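Local coordinates for protein putative ATP-dependent endonuclease of the OLD family (Thermus scotoductus, PDB 6P74) that degrades linear or supercoiled double-stranded DNA in the 5'-to-3' direction with a metal-dependent Toprim nuclease domain, and also hydrolyses ATP when DNA stimulates it, at residues G31-I37 against L325-D329; K8-E14 against R68-I72; F426-E432 against R471-P477. One frame throughout, in Å; residues are numbered along the deposited sequence.

Contact 1: residues G31-I37 against L325-D329; sequences GAGKTTI and LVRKD. With SO4 (sulfate ion), chain D; SO4 (sulfate ion), chain H.
V326 presses its two methyl branches against residues 31-37, which span the end of the P-loop (Walker A) and the first turn of helix 34-45; G31 to T35 are inferred to bind ATP. This is the tightly packed part. With CG1 anti to the backbone N (chi1 179°), V326 CG1 reaches A32 O at 3.2 Å and lies close to K34 N, while V326 CG2 meets I37 CD1 tip to tip at 3.5 Å. A32 points its CB toward the strand, 3.6 Å from R327 CA. No hydrogen bond crosses between the segments, which meet by van der Waals contact; V326 is bonded by its backbone to V27 of strand 23-27, the strand leading into the loop. A sulfate occupies the loop, consistent with a phosphate-binding nest: G33 N donates to its O1 at 2.6 Å, and G31 N to its O3. K34 NZ turns back to G28 O within the loop.

Toward D329 the contact loosens, with R327 and K328 partly exposed. K328 runs extended past the loop, CG near A32 CA, and CE 3.2 Å from G31 O. K328 N points to a second sulfate, giving an N-H...O4 bond of 3.2 Å that bends to 142°.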
loop_
_atom_site.group_PDB
_atom_site.type_symbol
_atom_site.label_atom_id
_atom_site.label_comp_id
_atom_site.label_asym_id
_atom_site.label_seq_id
_atom_site.Cartn_x
_atom_site.Cartn_y
_atom_site.Cartn_z
ATOM N N GLY A 31 -3.172 4.559 11.884
ATOM C CA GLY A 31 -3.363 5.655 10.960
ATOM C C GLY A 31 -2.823 6.976 11.449
ATOM O O GLY A 31 -2.878 7.967 10.706
ATOM N N ALA A 32 -2.303 7.015 12.671
ATOM C CA ALA A 32 -1.823 8.233 13.295
ATOM C C ALA A 32 -0.371 8.553 12.950
ATOM O O ALA A 32 0.172 9.511 13.511
ATOM C CB ALA A 32 -1.995 8.138 14.821
ATOM N N GLY A 33 0.276 7.779 12.065
ATOM C CA GLY A 33 1.608 8.090 11.554
ATOM C C GLY A 33 2.659 7.007 11.761
ATOM O O GLY A 33 3.726 7.056 11.119
ATOM N N LYS A 34 2.396 6.050 12.652
ATOM C CA LYS A 34 3.286 4.947 13.015
ATOM C C LYS A 34 3.950 4.290 11.802
ATOM O O LYS A 34 5.178 4.304 11.657
ATOM C CB LYS A 34 2.458 3.910 13.795
ATOM C CG LYS A 34 3.225 2.976 14.701
ATOM C CD LYS A 34 2.355 2.523 15.923
ATOM C CE LYS A 34 1.271 1.500 15.578
ATOM N NZ LYS A 34 -0.003 2.103 15.075
ATOM N N THR A 35 3.134 3.693 10.930
ATOM C CA THR A 35 3.657 2.943 9.796
ATOM C C THR A 35 4.272 3.873 8.754
ATOM O O THR A 35 5.231 3.494 8.071
ATOM C CB THR A 35 2.538 2.091 9.192
ATOM O OG1 THR A 35 2.092 1.140 10.168
ATOM C CG2 THR A 35 3.016 1.345 7.965
ATOM N N THR A 36 3.751 5.095 8.645
ATOM C CA THR A 36 4.276 6.046 7.675
ATOM C C THR A 36 5.701 6.465 8.027
ATOM O O THR A 36 6.526 6.681 7.134
ATOM C CB THR A 36 3.331 7.245 7.590
ATOM O OG1 THR A 36 2.022 6.789 7.197
ATOM C CG2 THR A 36 3.836 8.276 6.586
ATOM N N ILE A 37 6.018 6.570 9.321
ATOM C CA ILE A 37 7.411 6.767 9.714
ATOM C C ILE A 37 8.279 5.648 9.150
ATOM O O ILE A 37 9.321 5.900 8.532
ATOM C CB ILE A 37 7.539 6.860 11.246
ATOM C CG1 ILE A 37 6.962 8.189 11.749
ATOM C CG2 ILE A 37 9.002 6.698 11.676
ATOM C CD1 ILE A 37 6.875 8.302 13.258
ATOM N N LEU A 325 6.121 7.829 20.759
ATOM C CA LEU A 325 4.661 7.739 20.708
ATOM C C LEU A 325 4.131 8.700 19.650
ATOM O O LEU A 325 4.440 9.898 19.679
ATOM C CB LEU A 325 4.057 8.011 22.092
ATOM C CG LEU A 325 2.545 8.167 22.280
ATOM C CD1 LEU A 325 1.775 6.994 21.745
ATOM C CD2 LEU A 325 2.251 8.328 23.762
ATOM N N VAL A 326 3.353 8.170 18.707
ATOM C CA VAL A 326 2.942 8.887 17.498
ATOM C C VAL A 326 1.423 8.998 17.495
ATOM O O VAL A 326 0.726 7.991 17.662
ATOM C CB VAL A 326 3.433 8.179 16.217
ATOM C CG1 VAL A 326 2.963 8.926 14.945
ATOM C CG2 VAL A 326 4.939 8.055 16.208
ATOM N N ARG A 327 0.907 10.212 17.302
ATOM C CA ARG A 327 -0.540 10.379 17.250
ATOM C C ARG A 327 -0.887 11.727 16.633
ATOM O O ARG A 327 -0.030 12.608 16.495
ATOM C CB ARG A 327 -1.165 10.229 18.640
ATOM C CG ARG A 327 -1.041 11.420 19.501
ATOM C CD ARG A 327 -1.253 11.022 20.927
ATOM N NE ARG A 327 -0.169 11.580 21.712
ATOM C CZ ARG A 327 0.043 11.351 22.997
ATOM N NH1 ARG A 327 -0.763 10.552 23.695
ATOM N NH2 ARG A 327 1.084 11.933 23.567
ATOM N N LYS A 328 -2.156 11.858 16.228
ATOM C CA LYS A 328 -2.658 13.084 15.624
ATOM C C LYS A 328 -3.265 13.972 16.704
ATOM O O LYS A 328 -3.997 13.494 17.574
ATOM C CB LYS A 328 -3.697 12.775 14.539
ATOM C CG LYS A 328 -3.138 12.019 13.325
ATOM C CD LYS A 328 -4.149 11.881 12.158
ATOM C CE LYS A 328 -3.515 11.139 10.948
ATOM N NZ LYS A 328 -4.268 11.222 9.656
ATOM N N ASP A 329 -2.941 15.265 16.663
ATOM C CA ASP A 329 -3.448 16.204 17.657
ATOM C C ASP A 329 -4.829 16.716 17.227
ATOM O O ASP A 329 -5.420 16.248 16.246
ATOM C CB ASP A 329 -2.430 17.329 17.910
ATOM C CG ASP A 329 -2.431 18.430 16.828
ATOM O OD1 ASP A 329 -3.254 18.417 15.879
ATOM O OD2 ASP A 329 -1.573 19.333 16.942
HETATM S S SO4 D . -0.063 4.082 10.584
HETATM O O1 SO4 D . -0.229 5.273 11.408
HETATM O O2 SO4 D . 0.960 3.232 11.178
HETATM O O3 SO4 D . -1.319 3.347 10.533
HETATM O O4 SO4 D . 0.331 4.469 9.233
HETATM S S SO4 H . -5.266 9.851 18.051
HETATM O O1 SO4 H . -5.488 10.786 19.150
HETATM O O2 SO4 H . -4.106 9.035 18.377
HETATM O O3 SO4 H . -6.431 8.990 17.861
HETATM O O4 SO4 H . -5.002 10.594 16.824
#

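Contact 2: residues K8-E14 against R68-I72; sequences KNFRCLE and RAIEI
K8 and E71 form an antiparallel hydrogen-bonded pair: K8 N donates to E71 O at 2.8 Å, E71 N returns the bond to K8 O, and both donors lie in the carbonyl planes. K8 CB and E71 CB lie on one face of the sheet, 4.0 Å apart. K8 O also receives a CA-H...O contact from I70.

At N9 the chain turns a corner. N9 and F10 both face L13, a G1 beta bulge next to a type II' turn from F10 to L13, and the positive phi of N9 (75°) fits the first position of such a bulge. The N9 side chain adds a bond across the contact: N9 ND2 donates to A69 O at 3.0 Å, with the acceptor in the amide plane but the donor well above the carbonyl plane. N9 OD1 meanwhile rests against R68 CD at 3.5 Å, the two chains crossing at about a right angle.

F10 has I72 CD1 over one ring face and R11 CD over the opposite one, while its CB touches I70 CG2. E14 closes the segment with a salt bridge, E14 OE1 to R68 NH1 at 3.2 Å, whose hydrogen bond is weak (129°) although the carboxylate and guanidinium planes are only 19° apart. Its other oxygen, OE2, is paired with R333.

The corner thus joins the hairpin of strands 2-10 and 13-19 to strand 70-76, which strand 85-97 flanks in turn, while F10, C12 and L13 lean on T36 of helix 34-45.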
loop_
_atom_site.group_PDB
_atom_site.type_symbol
_atom_site.label_atom_id
_atom_site.label_comp_id
_atom_site.label_asym_id
_atom_site.label_seq_id
_atom_site.Cartn_x
_atom_site.Cartn_y
_atom_site.Cartn_z
ATOM N N LYS A 8 8.836 15.834 6.020
ATOM C CA LYS A 8 8.012 17.006 5.767
ATOM C C LYS A 8 7.119 16.715 4.577
ATOM O O LYS A 8 7.614 16.427 3.482
ATOM C CB LYS A 8 8.870 18.250 5.499
ATOM C CG LYS A 8 9.805 18.627 6.633
ATOM C CD LYS A 8 10.439 19.995 6.389
ATOM C CE LYS A 8 11.163 20.502 7.637
ATOM N NZ LYS A 8 11.163 21.997 7.751
ATOM N N ASN A 9 5.807 16.773 4.795
ATOM C CA ASN A 9 4.819 16.770 3.725
ATOM C C ASN A 9 4.617 15.398 3.088
ATOM O O ASN A 9 4.125 15.304 1.949
ATOM C CB ASN A 9 5.187 17.808 2.655
ATOM C CG ASN A 9 5.134 19.230 3.189
ATOM O OD1 ASN A 9 4.207 19.594 3.911
ATOM N ND2 ASN A 9 6.129 20.035 2.846
ATOM N N PHE A 10 4.955 14.315 3.793
ATOM C CA PHE A 10 4.840 12.965 3.251
ATOM C C PHE A 10 3.620 12.272 3.868
ATOM O O PHE A 10 3.624 11.927 5.054
ATOM C CB PHE A 10 6.126 12.178 3.498
ATOM C CG PHE A 10 6.054 10.759 3.036
ATOM C CD1 PHE A 10 5.843 10.465 1.693
ATOM C CD2 PHE A 10 6.173 9.713 3.942
ATOM C CE1 PHE A 10 5.758 9.159 1.261
ATOM C CE2 PHE A 10 6.097 8.403 3.516
ATOM C CZ PHE A 10 5.891 8.126 2.172
ATOM N N ARG A 11 2.582 12.058 3.053
ATOM C CA ARG A 11 1.318 11.480 3.508
ATOM C C ARG A 11 0.769 12.251 4.706
ATOM O O ARG A 11 0.528 13.459 4.607
ATOM C CB ARG A 11 1.497 9.988 3.811
ATOM C CG ARG A 11 1.650 9.167 2.533
ATOM C CD ARG A 11 2.166 7.757 2.775
ATOM N NE ARG A 11 2.728 7.173 1.551
ATOM C CZ ARG A 11 3.082 5.896 1.417
ATOM N NH1 ARG A 11 2.924 5.045 2.427
ATOM N NH2 ARG A 11 3.586 5.461 0.267
ATOM N N CYS A 12 0.568 11.581 5.838
ATOM C CA CYS A 12 0.023 12.268 7.003
ATOM C C CYS A 12 1.074 13.032 7.803
ATOM O O CYS A 12 0.702 13.757 8.734
ATOM C CB CYS A 12 -0.713 11.271 7.912
ATOM S SG CYS A 12 0.259 9.852 8.488
ATOM N N LEU A 13 2.363 12.918 7.456
ATOM C CA LEU A 13 3.448 13.507 8.246
ATOM C C LEU A 13 3.755 14.894 7.700
ATOM O O LEU A 13 4.578 15.064 6.796
ATOM C CB LEU A 13 4.686 12.614 8.221
ATOM C CG LEU A 13 4.491 11.158 8.658
ATOM C CD1 LEU A 13 5.804 10.393 8.615
ATOM C CD2 LEU A 13 3.882 11.102 10.049
ATOM N N GLU A 14 3.106 15.910 8.270
ATOM C CA GLU A 14 3.344 17.274 7.812
ATOM C C GLU A 14 4.754 17.724 8.158
ATOM O O GLU A 14 5.482 18.237 7.294
ATOM C CB GLU A 14 2.316 18.225 8.406
ATOM C CG GLU A 14 2.624 19.687 8.141
ATOM C CD GLU A 14 1.396 20.574 8.214
ATOM O OE1 GLU A 14 1.261 21.455 7.337
ATOM O OE2 GLU A 14 0.565 20.398 9.136
ATOM N N ARG A 68 3.492 21.452 -2.342
ATOM C CA ARG A 68 4.454 21.289 -1.268
ATOM C C ARG A 68 5.453 20.208 -1.646
ATOM O O ARG A 68 5.128 19.261 -2.365
ATOM C CB ARG A 68 3.760 20.909 0.036
ATOM C CG ARG A 68 2.736 21.898 0.505
ATOM C CD ARG A 68 2.089 21.372 1.751
ATOM N NE ARG A 68 1.145 22.317 2.321
ATOM C CZ ARG A 68 0.561 22.140 3.496
ATOM N NH1 ARG A 68 0.843 21.053 4.201
ATOM N NH2 ARG A 68 -0.294 23.042 3.965
ATOM N N ALA A 69 6.669 20.343 -1.148
ATOM C CA ALA A 69 7.723 19.390 -1.450
ATOM C C ALA A 69 7.795 18.339 -0.351
ATOM O O ALA A 69 7.884 18.675 0.833
ATOM C CB ALA A 69 9.071 20.097 -1.597
ATOM N N ILE A 70 7.748 17.071 -0.750
ATOM C CA ILE A 70 8.075 15.987 0.165
ATOM C C ILE A 70 9.570 16.017 0.472
ATOM O O ILE A 70 10.404 16.143 -0.435
ATOM C CB ILE A 70 7.654 14.642 -0.441
ATOM C CG1 ILE A 70 6.127 14.587 -0.569
ATOM C CG2 ILE A 70 8.202 13.491 0.391
ATOM C CD1 ILE A 70 5.606 13.456 -1.463
ATOM N N GLU A 71 9.915 15.892 1.754
ATOM C CA GLU A 71 11.306 15.916 2.207
ATOM C C GLU A 71 11.503 14.854 3.281
ATOM O O GLU A 71 10.896 14.943 4.349
ATOM C CB GLU A 71 11.671 17.287 2.776
ATOM C CG GLU A 71 12.505 18.172 1.908
ATOM C CD GLU A 71 12.977 19.396 2.672
ATOM O OE1 GLU A 71 12.310 20.452 2.599
ATOM O OE2 GLU A 71 14.003 19.287 3.374
ATOM N N ILE A 72 12.366 13.876 3.027
ATOM C CA ILE A 72 12.730 12.893 4.040
ATOM C C ILE A 72 14.243 12.927 4.225
ATOM O O ILE A 72 14.998 12.674 3.279
ATOM C CB ILE A 72 12.253 11.485 3.669
ATOM C CG1 ILE A 72 10.750 11.499 3.415
ATOM C CG2 ILE A 72 12.575 10.540 4.787
ATOM C CD1 ILE A 72 10.257 10.320 2.634
#

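Contact 3: residues F426-E432 against R471-P477; sequences FVVVHDE and RVFVVQP. With SM (samarium (III) ion), chain O.
D431 O accepts two side-chain donors, H430 ND1 at 2.7 Å and K409 NZ, at the end of a parallel ladder in the Toprim domain. Here strands 426-431 and 472-475 run 21° apart, the second being an edge strand of this chain's four-stranded sheet. V428 O accepts F473 N at 2.8 Å, with a CA-H contact from V472; V428 N to R471 O, H430 N to F473 O, V475 N to H430 O and E432 N to V475 O complete the pairing.

At one end R471 crosses F426 at about a right angle, R471 NE over a ring face and 3.2 Å from F426 CZ; the planes stand 79° apart. On the face of V429, F473 and V475, V429 CG1 touches F473 CB and, at 4.0 Å, V475 CG2, with helix 513-523 packing there. On the other face H430 lies alongside V474, its CE1 and NE2 beside V474 CG2. A chi1 of 67° turns H430 ND1 to D431 O, a bond that fixes the ring's rotation.

Beyond the ladder, Q476 NE2 reaches E432 OE1 only weakly, and a cis peptide precedes P477. D431, inferred to bind a divalent cation with E377 and D433, shares samarium with E480. D431 OD1 accepts from L479 N and lies 3.5 Å from V475 CB, while D431 OD2 binds the samarium at 2.4 Å.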
loop_
_atom_site.group_PDB
_atom_site.type_symbol
_atom_site.label_atom_id
_atom_site.label_comp_id
_atom_site.label_asym_id
_atom_site.label_seq_id
_atom_site.Cartn_x
_atom_site.Cartn_y
_atom_site.Cartn_z
ATOM N N PHE A 426 -3.005 11.375 32.663
ATOM C CA PHE A 426 -3.025 10.407 33.750
ATOM C C PHE A 426 -3.574 11.057 35.015
ATOM O O PHE A 426 -3.558 12.278 35.167
ATOM C CB PHE A 426 -1.626 9.836 34.014
ATOM C CG PHE A 426 -0.647 10.864 34.508
ATOM C CD1 PHE A 426 0.067 11.636 33.615
ATOM C CD2 PHE A 426 -0.483 11.088 35.868
ATOM C CE1 PHE A 426 0.945 12.611 34.066
ATOM C CE2 PHE A 426 0.392 12.043 36.330
ATOM C CZ PHE A 426 1.117 12.809 35.423
ATOM N N VAL A 427 -4.066 10.215 35.924
ATOM C CA VAL A 427 -4.361 10.606 37.298
ATOM C C VAL A 427 -3.619 9.643 38.234
ATOM O O VAL A 427 -3.510 8.441 37.957
ATOM C CB VAL A 427 -5.887 10.612 37.552
ATOM C CG1 VAL A 427 -6.214 10.854 39.025
ATOM C CG2 VAL A 427 -6.586 11.657 36.666
ATOM N N VAL A 428 -3.077 10.174 39.322
ATOM C CA VAL A 428 -2.458 9.375 40.372
ATOM C C VAL A 428 -3.389 9.325 41.592
ATOM O O VAL A 428 -3.901 10.363 42.040
ATOM C CB VAL A 428 -1.094 9.951 40.785
ATOM C CG1 VAL A 428 -0.468 9.049 41.812
ATOM C CG2 VAL A 428 -0.171 10.133 39.580
ATOM N N VAL A 429 -3.568 8.135 42.166
ATOM C CA VAL A 429 -4.109 7.999 43.521
ATOM C C VAL A 429 -3.127 7.169 44.325
ATOM O O VAL A 429 -2.695 6.107 43.869
ATOM C CB VAL A 429 -5.495 7.323 43.581
ATOM C CG1 VAL A 429 -6.278 7.835 44.781
ATOM C CG2 VAL A 429 -6.253 7.477 42.292
ATOM N N HIS A 430 -2.834 7.603 45.546
ATOM C CA HIS A 430 -2.048 6.776 46.447
ATOM C C HIS A 430 -2.413 7.100 47.896
ATOM O O HIS A 430 -3.048 8.121 48.200
ATOM C CB HIS A 430 -0.556 6.978 46.190
ATOM C CG HIS A 430 -0.073 8.343 46.556
ATOM N ND1 HIS A 430 0.239 8.690 47.849
ATOM C CD2 HIS A 430 0.121 9.459 45.807
ATOM C CE1 HIS A 430 0.631 9.954 47.879
ATOM N NE2 HIS A 430 0.570 10.442 46.652
ATOM N N ASP A 431 -1.973 6.229 48.799
ATOM C CA ASP A 431 -2.189 6.444 50.227
ATOM C C ASP A 431 -1.190 7.442 50.786
ATOM O O ASP A 431 -0.062 7.561 50.304
ATOM C CB ASP A 431 -2.074 5.119 51.005
ATOM C CG ASP A 431 -3.255 4.166 50.749
ATOM O OD1 ASP A 431 -4.269 4.641 50.213
ATOM O OD2 ASP A 431 -3.167 2.945 51.047
ATOM N N GLU A 432 -1.603 8.149 51.839
ATOM C CA GLU A 432 -0.661 9.011 52.539
ATOM C C GLU A 432 0.349 8.184 53.331
ATOM O O GLU A 432 1.561 8.411 53.237
ATOM C CB GLU A 432 -1.412 9.973 53.453
ATOM C CG GLU A 432 -0.534 11.013 54.165
ATOM C CD GLU A 432 -1.308 11.698 55.302
ATOM O OE1 GLU A 432 -2.411 11.214 55.619
ATOM O OE2 GLU A 432 -0.831 12.695 55.893
ATOM N N ARG A 471 -3.151 16.609 39.547
ATOM C CA ARG A 471 -3.341 15.269 39.015
ATOM C C ARG A 471 -3.236 14.187 40.080
ATOM O O ARG A 471 -3.318 12.998 39.747
ATOM C CB ARG A 471 -2.325 15.008 37.897
ATOM C CG ARG A 471 -2.309 16.111 36.852
ATOM C CD ARG A 471 -2.206 15.561 35.428
ATOM N NE ARG A 471 -0.846 15.352 35.001
ATOM C CZ ARG A 471 -0.038 16.337 34.631
ATOM N NH1 ARG A 471 -0.493 17.585 34.683
ATOM N NH2 ARG A 471 1.208 16.084 34.223
ATOM N N VAL A 472 -3.055 14.558 41.345
ATOM C CA VAL A 472 -2.763 13.611 42.414
ATOM C C VAL A 472 -3.849 13.673 43.474
ATOM O O VAL A 472 -4.176 14.756 43.976
ATOM C CB VAL A 472 -1.384 13.873 43.040
ATOM C CG1 VAL A 472 -1.113 12.851 44.163
ATOM C CG2 VAL A 472 -0.363 13.739 42.005
ATOM N N PHE A 473 -4.391 12.507 43.817
ATOM C CA PHE A 473 -5.350 12.352 44.906
ATOM C C PHE A 473 -4.724 11.502 46.008
ATOM O O PHE A 473 -4.134 10.457 45.724
ATOM C CB PHE A 473 -6.645 11.724 44.381
ATOM C CG PHE A 473 -7.356 12.595 43.376
ATOM C CD1 PHE A 473 -6.855 12.747 42.093
ATOM C CD2 PHE A 473 -8.471 13.326 43.742
ATOM C CE1 PHE A 473 -7.476 13.585 41.174
ATOM C CE2 PHE A 473 -9.119 14.151 42.821
ATOM C CZ PHE A 473 -8.625 14.276 41.534
ATOM N N VAL A 474 -4.842 11.943 47.262
ATOM C CA VAL A 474 -4.197 11.244 48.363
ATOM C C VAL A 474 -5.265 10.692 49.296
ATOM O O VAL A 474 -6.064 11.452 49.849
ATOM C CB VAL A 474 -3.218 12.137 49.125
ATOM C CG1 VAL A 474 -2.556 11.302 50.210
ATOM C CG2 VAL A 474 -2.148 12.731 48.145
ATOM N N VAL A 475 -5.273 9.372 49.480
ATOM C CA VAL A 475 -6.174 8.753 50.454
ATOM C C VAL A 475 -5.518 8.812 51.830
ATOM O O VAL A 475 -4.460 8.214 52.039
ATOM C CB VAL A 475 -6.506 7.304 50.076
ATOM C CG1 VAL A 475 -7.516 6.753 51.098
ATOM C CG2 VAL A 475 -7.065 7.229 48.681
ATOM N N GLN A 476 -6.144 9.533 52.764
ATOM C CA GLN A 476 -5.661 9.788 54.130
ATOM C C GLN A 476 -6.438 8.953 55.136
ATOM O O GLN A 476 -7.671 9.096 55.212
ATOM C CB GLN A 476 -5.857 11.264 54.478
ATOM C CG GLN A 476 -5.323 12.222 53.461
ATOM C CD GLN A 476 -5.252 13.608 54.032
ATOM O OE1 GLN A 476 -6.215 14.362 53.951
ATOM N NE2 GLN A 476 -4.128 13.938 54.661
ATOM N N PRO A 477 -5.783 8.134 55.965
ATOM C CA PRO A 477 -4.354 7.839 55.906
ATOM C C PRO A 477 -4.038 6.787 54.857
ATOM O O PRO A 477 -2.900 6.746 54.408
ATOM C CB PRO A 477 -4.029 7.307 57.303
ATOM C CG PRO A 477 -5.351 6.758 57.819
ATOM C CD PRO A 477 -6.395 7.691 57.241
HETATM SM SM SM O . -2.148 0.816 51.036
HETATM O O HOH W 1 -1.369 1.766 53.322
#

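Contacts 1 and 2 belong to the ATPase part and touch each other: T36 CG2 meets L13 CD1 at 3.5 Å and G33 CA meets C12 SG, so the corner packs directly on the P-loop and the first turn of helix 34-45. Contact 3 stands apart in the Toprim domain, its centre about 32 Å from that of contact 1 and 43 Å from that of contact 2. Contact 1 is the buried one, a loop fitted to a strand without a crossing hydrogen bond; contacts 2 and 3 are partly buried, one antiparallel pair with a bulge against a four-pair parallel ladder. Anion-binding amides mark contact 1, a salt bridge contact 2, and a metal-bound carboxylate contact 3.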